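Local coordinates for glycoside hydrolase family 16 protein (Akkermansia muciniphila, PDB 6T2N), which probably acts as an endo-beta-galactosidase that cleaves within mucin O-glycan chains to start mucin breakdown in the gut, at residues E73-Y86 with I270-A283. Residues are numbered along the deposited sequence; the frame is centred on the assembly and turned at random.
Sequences ELGVIRNQGSQQTY and ILNSAVGGTWCEKA
The primary amide of Q83 behaves like a piece of backbone, pairing with both the backbone N-H and the carbonyl of A283: A283 N gives a hydrogen bond to Q83 OE1 (2.8 Å), in the carbonyl plane and on a lone pair, and Q83 NE2 returns one to A283 O (3.1 Å). The contact joins the N79–S82 type I turn and the residues after it to the end of strand 267-275 and the loop beyond, at one sheet of the beta-sandwich (jelly-roll) fold of GH16 enzymes. The chain of Q83 reaches A283 extended past CG (chi2 159°). S82 and G276 form a single beta bridge, flanked by Q83 N to V275 O and G277 N to G81 O. K282 NZ lies 2.7 Å from G81 O, on the opposite face to G277 N, so two donors grip this carbonyl. One residue on from Q83, Q84 OE1 accepts V275 N (2.9 Å), the donor standing above the Q84 carbonyl plane. Back along the strand, I270 CD1 packs obliquely on R78, whose NH1 and NH2 make an end-on salt bridge to E73; E73 OE1 also hydrogen-bonds S134 OG. Nearby, W165 NE1 bonds N272 OD1, while N272 ND2 makes a weak bond to Y86 OH (3.0 Å), ring and amide planes 79° apart.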
ATOM      1  N   GLU A  73       9.199  -2.161  -7.519  1.00 59.44           N
ATOM      2  CA  GLU A  73      10.022  -1.037  -7.042  1.00 59.99           C
ATOM      3  C   GLU A  73      11.418  -1.618  -6.981  1.00 57.67           C
ATOM      4  O   GLU A  73      11.488  -2.794  -6.643  1.00 62.38           O
ATOM      5  CB  GLU A  73       9.565  -0.548  -5.667  1.00 62.89           C
ATOM      6  CG  GLU A  73       8.139  -0.037  -5.577  1.00 61.59           C
ATOM      7  CD  GLU A  73       7.981   0.882  -4.379  1.00 62.50           C
ATOM      8  OE1 GLU A  73       8.202   0.370  -3.273  1.00 62.61           O
ATOM      9  OE2 GLU A  73       7.704   2.106  -4.563  1.00 58.34           O
ATOM     10  N   LEU A  74      12.446  -0.815  -7.234  1.00 58.70           N
ATOM     11  CA  LEU A  74      13.867  -1.252  -7.286  1.00 59.33           C
ATOM     12  C   LEU A  74      14.751  -0.402  -6.358  1.00 60.52           C
ATOM     13  O   LEU A  74      14.889   0.834  -6.535  1.00 66.92           O
ATOM     14  CB  LEU A  74      14.327  -1.198  -8.747  1.00 59.84           C
ATOM     15  CG  LEU A  74      13.465  -2.022  -9.711  1.00 60.83           C
ATOM     16  CD1 LEU A  74      13.890  -1.863 -11.165  1.00 62.67           C
ATOM     17  CD2 LEU A  74      13.473  -3.487  -9.315  1.00 59.79           C
ATOM     18  N   GLY A  75      15.350  -1.053  -5.376  1.00 59.91           N
ATOM     19  CA  GLY A  75      16.404  -0.441  -4.548  1.00 60.27           C
ATOM     20  C   GLY A  75      15.872   0.028  -3.217  1.00 57.39           C
ATOM     21  O   GLY A  75      14.784  -0.359  -2.822  1.00 51.95           O
ATOM     22  N   VAL A  76      16.649   0.830  -2.523  1.00 57.73           N
ATOM     23  CA  VAL A  76      16.191   1.420  -1.244  1.00 55.27           C
ATOM     24  C   VAL A  76      15.320   2.619  -1.573  1.00 53.26           C
ATOM     25  O   VAL A  76      15.815   3.509  -2.202  1.00 56.97           O
ATOM     26  CB  VAL A  76      17.400   1.774  -0.378  1.00 57.47           C
ATOM     27  CG1 VAL A  76      16.946   2.497   0.882  1.00 55.88           C
ATOM     28  CG2 VAL A  76      18.258   0.518  -0.086  1.00 56.82           C
ATOM     29  N   ILE A  77      14.063   2.601  -1.166  1.00 56.22           N
ATOM     30  CA  ILE A  77      13.095   3.679  -1.488  1.00 60.04           C
ATOM     31  C   ILE A  77      12.794   4.565  -0.271  1.00 58.50           C
ATOM     32  O   ILE A  77      12.910   5.762  -0.441  1.00 61.41           O
ATOM     33  CB  ILE A  77      11.818   3.052  -2.050  1.00 63.88           C
ATOM     34  CG1 ILE A  77      12.129   2.178  -3.257  1.00 64.01           C
ATOM     35  CG2 ILE A  77      10.815   4.143  -2.408  1.00 67.42           C
ATOM     36  CD1 ILE A  77      13.020   2.864  -4.245  1.00 67.11           C
ATOM     37  N   ARG A  78      12.379   3.990   0.859  1.00 54.46           N
ATOM     38  CA  ARG A  78      11.778   4.689   2.023  1.00 53.76           C
ATOM     39  C   ARG A  78      12.362   4.295   3.376  1.00 54.34           C
ATOM     40  O   ARG A  78      12.597   3.131   3.615  1.00 55.12           O
ATOM     41  CB  ARG A  78      10.353   4.215   2.286  1.00 51.40           C
ATOM     42  CG  ARG A  78       9.454   4.442   1.107  1.00 50.54           C
ATOM     43  CD  ARG A  78       8.126   3.746   1.260  1.00 51.53           C
ATOM     44  NE  ARG A  78       7.682   4.056  -0.080  1.00 55.26           N
ATOM     45  CZ  ARG A  78       7.839   3.251  -1.108  1.00 53.85           C
ATOM     46  NH1 ARG A  78       8.289   2.035  -0.908  1.00 54.61           N
ATOM     47  NH2 ARG A  78       7.512   3.640  -2.319  1.00 54.33           N
ATOM     48  N   ASN A  79      12.292   5.211   4.327  1.00 58.00           N
ATOM     49  CA  ASN A  79      12.357   4.866   5.773  1.00 56.85           C
ATOM     50  C   ASN A  79      13.825   4.586   6.130  1.00 54.52           C
ATOM     51  O   ASN A  79      14.336   3.446   5.954  1.00 53.51           O
ATOM     52  CB  ASN A  79      11.378   3.747   6.134  1.00 56.28           C
ATOM     53  CG  ASN A  79      11.067   3.700   7.616  1.00 56.34           C
ATOM     54  OD1 ASN A  79      11.932   3.868   8.476  1.00 59.60           O
ATOM     55  ND2 ASN A  79       9.818   3.445   7.927  1.00 61.79           N
ATOM     56  N   GLN A  80      14.468   5.617   6.649  1.00 51.36           N
ATOM     57  CA  GLN A  80      15.895   5.589   7.033  1.00 53.30           C
ATOM     58  C   GLN A  80      16.211   4.482   8.066  1.00 52.46           C
ATOM     59  O   GLN A  80      17.388   4.247   8.335  1.00 52.41           O
ATOM     60  CB  GLN A  80      16.181   7.006   7.508  1.00 52.60           C
ATOM     61  CG  GLN A  80      17.605   7.183   7.952  1.00 54.87           C
ATOM     62  CD  GLN A  80      17.900   8.644   8.079  1.00 54.30           C
ATOM     63  OE1 GLN A  80      17.003   9.447   7.900  1.00 53.67           O
ATOM     64  NE2 GLN A  80      19.129   8.978   8.430  1.00 55.61           N
ATOM     65  N   GLY A  81      15.196   3.848   8.656  1.00 52.13           N
ATOM     66  CA  GLY A  81      15.333   2.773   9.653  1.00 52.35           C
ATOM     67  C   GLY A  81      15.167   1.385   9.051  1.00 54.17           C
ATOM     68  O   GLY A  81      15.522   0.411   9.721  1.00 60.35           O
ATOM     69  N   SER A  82      14.687   1.282   7.812  1.00 53.84           N
ATOM     70  CA  SER A  82      14.479   0.019   7.067  1.00 53.57           C
ATOM     71  C   SER A  82      15.794  -0.714   6.869  1.00 53.16           C
ATOM     72  O   SER A  82      16.855  -0.071   6.937  1.00 57.19           O
ATOM     73  CB  SER A  82      13.862   0.332   5.748  1.00 58.77           C
ATOM     74  OG  SER A  82      14.843   0.802   4.826  1.00 60.57           O
ATOM     75  N   GLN A  83      15.722  -2.024   6.667  1.00 55.38           N
ATOM     76  CA  GLN A  83      16.907  -2.920   6.587  1.00 55.23           C
ATOM     77  C   GLN A  83      16.942  -3.631   5.240  1.00 59.53           C
ATOM     78  O   GLN A  83      17.863  -4.461   5.072  1.00 68.62           O
ATOM     79  CB  GLN A  83      16.849  -4.018   7.642  1.00 53.21           C
ATOM     80  CG  GLN A  83      17.139  -3.575   9.064  1.00 54.18           C
ATOM     81  CD  GLN A  83      16.563  -4.556  10.057  1.00 53.13           C
ATOM     82  OE1 GLN A  83      15.403  -4.890  10.027  1.00 56.55           O
ATOM     83  NE2 GLN A  83      17.352  -5.056  10.963  1.00 53.10           N
ATOM     84  N   GLN A  84      15.962  -3.409   4.357  1.00 59.42           N
ATOM     85  CA  GLN A  84      15.852  -4.160   3.080  1.00 60.69           C
ATOM     86  C   GLN A  84      16.098  -3.252   1.869  1.00 60.62           C
ATOM     87  O   GLN A  84      15.852  -2.040   1.981  1.00 58.55           O
ATOM     88  CB  GLN A  84      14.488  -4.826   2.943  1.00 57.93           C
ATOM     89  CG  GLN A  84      13.466  -3.957   2.225  1.00 57.80           C
ATOM     90  CD  GLN A  84      12.909  -2.841   3.080  1.00 57.13           C
ATOM     91  OE1 GLN A  84      13.170  -2.735   4.293  1.00 53.00           O
ATOM     92  NE2 GLN A  84      12.092  -2.010   2.446  1.00 55.31           N
ATOM     93  N   THR A  85      16.546  -3.879   0.758  1.00 64.20           N
ATOM     94  CA  THR A  85      16.555  -3.350  -0.646  1.00 60.85           C
ATOM     95  C   THR A  85      15.588  -4.192  -1.487  1.00 59.43           C
ATOM     96  O   THR A  85      15.379  -5.360  -1.159  1.00 60.22           O
ATOM     97  CB  THR A  85      17.969  -3.301  -1.230  1.00 57.80           C
ATOM     98  OG1 THR A  85      17.904  -2.536  -2.424  1.00 58.27           O
ATOM     99  CG2 THR A  85      18.515  -4.656  -1.566  1.00 59.02           C
ATOM    100  N   TYR A  86      14.979  -3.589  -2.502  1.00 60.35           N
ATOM    101  CA  TYR A  86      13.798  -4.132  -3.225  1.00 61.39           C
ATOM    102  C   TYR A  86      14.219  -4.661  -4.604  1.00 62.56           C
ATOM    103  O   TYR A  86      14.908  -3.913  -5.328  1.00 60.91           O
ATOM    104  CB  TYR A  86      12.742  -3.019  -3.376  1.00 62.51           C
ATOM    105  CG  TYR A  86      11.830  -2.780  -2.195  1.00 59.51           C
ATOM    106  CD1 TYR A  86      11.329  -3.822  -1.440  1.00 60.45           C
ATOM    107  CD2 TYR A  86      11.367  -1.514  -1.919  1.00 60.08           C
ATOM    108  CE1 TYR A  86      10.474  -3.604  -0.384  1.00 62.68           C
ATOM    109  CE2 TYR A  86      10.519  -1.268  -0.866  1.00 58.93           C
ATOM    110  CZ  TYR A  86      10.075  -2.315  -0.086  1.00 62.89           C
ATOM    111  OH  TYR A  86       9.234  -2.072   0.972  1.00 66.28           O
ATOM    112  N   ILE A 270       0.277   0.114  -3.902  1.00 61.78           N
ATOM    113  CA  ILE A 270       1.548  -0.559  -3.532  1.00 59.03           C
ATOM    114  C   ILE A 270       1.256  -1.761  -2.658  1.00 56.66           C
ATOM    115  O   ILE A 270       0.526  -1.571  -1.641  1.00 51.05           O
ATOM    116  CB  ILE A 270       2.460   0.374  -2.759  1.00 56.33           C
ATOM    117  CG1 ILE A 270       2.828   1.587  -3.592  1.00 57.87           C
ATOM    118  CG2 ILE A 270       3.667  -0.410  -2.340  1.00 59.72           C
ATOM    119  CD1 ILE A 270       3.905   2.420  -2.934  1.00 60.04           C
ATOM    120  N   LEU A 271       1.880  -2.891  -3.026  1.00 56.42           N
ATOM    121  CA  LEU A 271       1.936  -4.147  -2.232  1.00 54.74           C
ATOM    122  C   LEU A 271       3.408  -4.421  -1.926  1.00 54.41           C
ATOM    123  O   LEU A 271       4.192  -4.485  -2.863  1.00 60.47           O
ATOM    124  CB  LEU A 271       1.294  -5.250  -3.065  1.00 55.06           C
ATOM    125  CG  LEU A 271      -0.074  -4.913  -3.661  1.00 56.81           C
ATOM    126  CD1 LEU A 271      -0.592  -6.062  -4.485  1.00 60.99           C
ATOM    127  CD2 LEU A 271      -1.074  -4.622  -2.583  1.00 55.44           C
ATOM    128  N   ASN A 272       3.796  -4.506  -0.665  1.00 51.20           N
ATOM    129  CA  ASN A 272       5.231  -4.595  -0.312  1.00 52.84           C
ATOM    130  C   ASN A 272       5.390  -5.244   1.081  1.00 56.89           C
ATOM    131  O   ASN A 272       4.411  -5.232   1.887  1.00 59.69           O
ATOM    132  CB  ASN A 272       5.899  -3.226  -0.431  1.00 53.22           C
ATOM    133  CG  ASN A 272       5.565  -2.372   0.769  1.00 53.88           C
ATOM    134  OD1 ASN A 272       4.490  -1.816   0.842  1.00 56.06           O
ATOM    135  ND2 ASN A 272       6.389  -2.393   1.796  1.00 57.60           N
ATOM    136  N   SER A 273       6.552  -5.873   1.318  1.00 56.60           N
ATOM    137  CA  SER A 273       7.080  -6.204   2.659  1.00 55.04           C
ATOM    138  C   SER A 273       8.366  -5.410   2.852  1.00 55.12           C
ATOM    139  O   SER A 273       9.357  -5.662   2.132  1.00 57.27           O
ATOM    140  CB  SER A 273       7.318  -7.649   2.826  1.00 57.49           C
ATOM    141  OG  SER A 273       6.100  -8.362   2.820  1.00 61.29           O
ATOM    142  N   ALA A 274       8.344  -4.471   3.783  1.00 51.46           N
ATOM    143  CA  ALA A 274       9.572  -3.842   4.282  1.00 54.50           C
ATOM    144  C   ALA A 274      10.115  -4.672   5.443  1.00 55.42           C
ATOM    145  O   ALA A 274       9.463  -5.648   5.815  1.00 59.80           O
ATOM    146  CB  ALA A 274       9.315  -2.432   4.705  1.00 54.64           C
ATOM    147  N   VAL A 275      11.302  -4.300   5.918  1.00 52.15           N
ATOM    148  CA  VAL A 275      12.011  -4.919   7.062  1.00 51.65           C
ATOM    149  C   VAL A 275      12.456  -3.736   7.917  1.00 52.10           C
ATOM    150  O   VAL A 275      12.872  -2.701   7.334  1.00 53.17           O
ATOM    151  CB  VAL A 275      13.172  -5.821   6.589  1.00 50.80           C
ATOM    152  CG1 VAL A 275      13.830  -6.543   7.734  1.00 52.06           C
ATOM    153  CG2 VAL A 275      12.706  -6.842   5.588  1.00 50.23           C
ATOM    154  N   GLY A 276      12.299  -3.844   9.230  1.00 53.93           N
ATOM    155  CA  GLY A 276      12.675  -2.765  10.155  1.00 57.98           C
ATOM    156  C   GLY A 276      11.888  -1.515   9.829  1.00 61.87           C
ATOM    157  O   GLY A 276      10.744  -1.625   9.432  1.00 69.42           O
ATOM    158  N   GLY A 277      12.482  -0.347   9.990  1.00 71.17           N
ATOM    159  CA  GLY A 277      11.763   0.905  10.307  1.00 78.90           C
ATOM    160  C   GLY A 277      12.218   1.502  11.639  1.00 84.03           C
ATOM    161  O   GLY A 277      12.615   0.718  12.565  1.00 88.39           O
ATOM    162  N   THR A 278      12.206   2.835  11.738  1.00 87.23           N
ATOM    163  CA  THR A 278      12.508   3.604  12.988  1.00 94.46           C
ATOM    164  C   THR A 278      11.525   3.147  14.087  1.00 91.57           C
ATOM    165  O   THR A 278      11.889   3.082  15.278  1.00 75.28           O
ATOM    166  CB  THR A 278      12.454   5.114  12.699  1.00 96.44           C
ATOM    167  OG1 THR A 278      11.208   5.307  12.027  1.00 97.22           O
ATOM    168  CG2 THR A 278      13.573   5.648  11.823  1.00 98.65           C
ATOM    169  N   TRP A 279      10.293   2.823  13.703  1.00 98.53           N
ATOM    170  CA  TRP A 279       9.410   2.018  14.578  1.00108.61           C
ATOM    171  C   TRP A 279       8.962   0.800  13.806  1.00 99.83           C
ATOM    172  O   TRP A 279       8.285   0.935  12.777  1.00103.24           O
ATOM    173  CB  TRP A 279       8.232   2.763  15.221  1.00121.47           C
ATOM    174  CG  TRP A 279       8.211   2.450  16.688  1.00122.18           C
ATOM    175  CD1 TRP A 279       7.759   1.303  17.284  1.00113.43           C
ATOM    176  CD2 TRP A 279       8.806   3.250  17.729  1.00121.56           C
ATOM    177  NE1 TRP A 279       7.975   1.357  18.632  1.00115.29           N
ATOM    178  CE2 TRP A 279       8.619   2.535  18.937  1.00123.16           C
ATOM    179  CE3 TRP A 279       9.443   4.501  17.757  1.00106.70           C
ATOM    180  CZ2 TRP A 279       9.051   3.041  20.166  1.00117.53           C
ATOM    181  CZ3 TRP A 279       9.868   4.984  18.973  1.00111.66           C
ATOM    182  CH2 TRP A 279       9.676   4.266  20.158  1.00112.28           C
ATOM    183  N   CYS A 280       9.495  -0.290  14.324  1.00 91.33           N
ATOM    184  CA  CYS A 280       9.327  -1.712  13.978  1.00 89.27           C
ATOM    185  C   CYS A 280      10.598  -2.322  14.577  1.00 85.79           C
ATOM    186  O   CYS A 280      11.693  -1.891  14.187  1.00 94.73           O
ATOM    187  CB  CYS A 280       9.143  -1.974  12.477  1.00 84.40           C
ATOM    188  SG  CYS A 280       8.417  -3.605  12.083  1.00 92.50           S
ATOM    189  N   GLU A 281      10.495  -3.156  15.598  1.00 77.54           N
ATOM    190  CA  GLU A 281      11.525  -4.198  15.781  1.00 78.67           C
ATOM    191  C   GLU A 281      12.396  -4.296  14.515  1.00 69.81           C
ATOM    192  O   GLU A 281      11.895  -4.439  13.379  1.00 65.41           O
ATOM    193  CB  GLU A 281      10.853  -5.551  16.053  1.00 81.55           C
ATOM    194  CG  GLU A 281      10.692  -5.862  17.533  1.00 83.22           C
ATOM    195  CD  GLU A 281       9.971  -7.169  17.757  1.00 84.97           C
ATOM    196  OE1 GLU A 281       9.576  -7.792  16.759  1.00 81.75           O
ATOM    197  OE2 GLU A 281       9.796  -7.546  18.925  1.00 94.30           O
ATOM    198  N   LYS A 282      13.693  -4.306  14.681  1.00 67.48           N
ATOM    199  CA  LYS A 282      14.567  -4.576  13.518  1.00 70.28           C
ATOM    200  C   LYS A 282      14.705  -6.106  13.408  1.00 65.01           C
ATOM    201  O   LYS A 282      14.582  -6.807  14.403  1.00 65.27           O
ATOM    202  CB  LYS A 282      15.795  -3.665  13.656  1.00 75.21           C
ATOM    203  CG  LYS A 282      15.410  -2.188  13.872  1.00 81.06           C
ATOM    204  CD  LYS A 282      15.707  -1.235  12.722  1.00 84.71           C
ATOM    205  CE  LYS A 282      17.209  -1.192  12.431  1.00 94.71           C
ATOM    206  NZ  LYS A 282      17.614  -0.283  11.321  1.00 95.01           N
ATOM    207  N   ALA A 283      14.782  -6.624  12.199  1.00 61.23           N
ATOM    208  CA  ALA A 283      14.999  -8.053  11.930  1.00 64.17           C
ATOM    209  C   ALA A 283      16.377  -8.495  12.455  1.00 67.07           C
ATOM    210  O   ALA A 283      17.288  -7.695  12.574  1.00 67.19           O
ATOM    211  CB  ALA A 283      14.861  -8.236  10.452  1.00 63.70           C
TER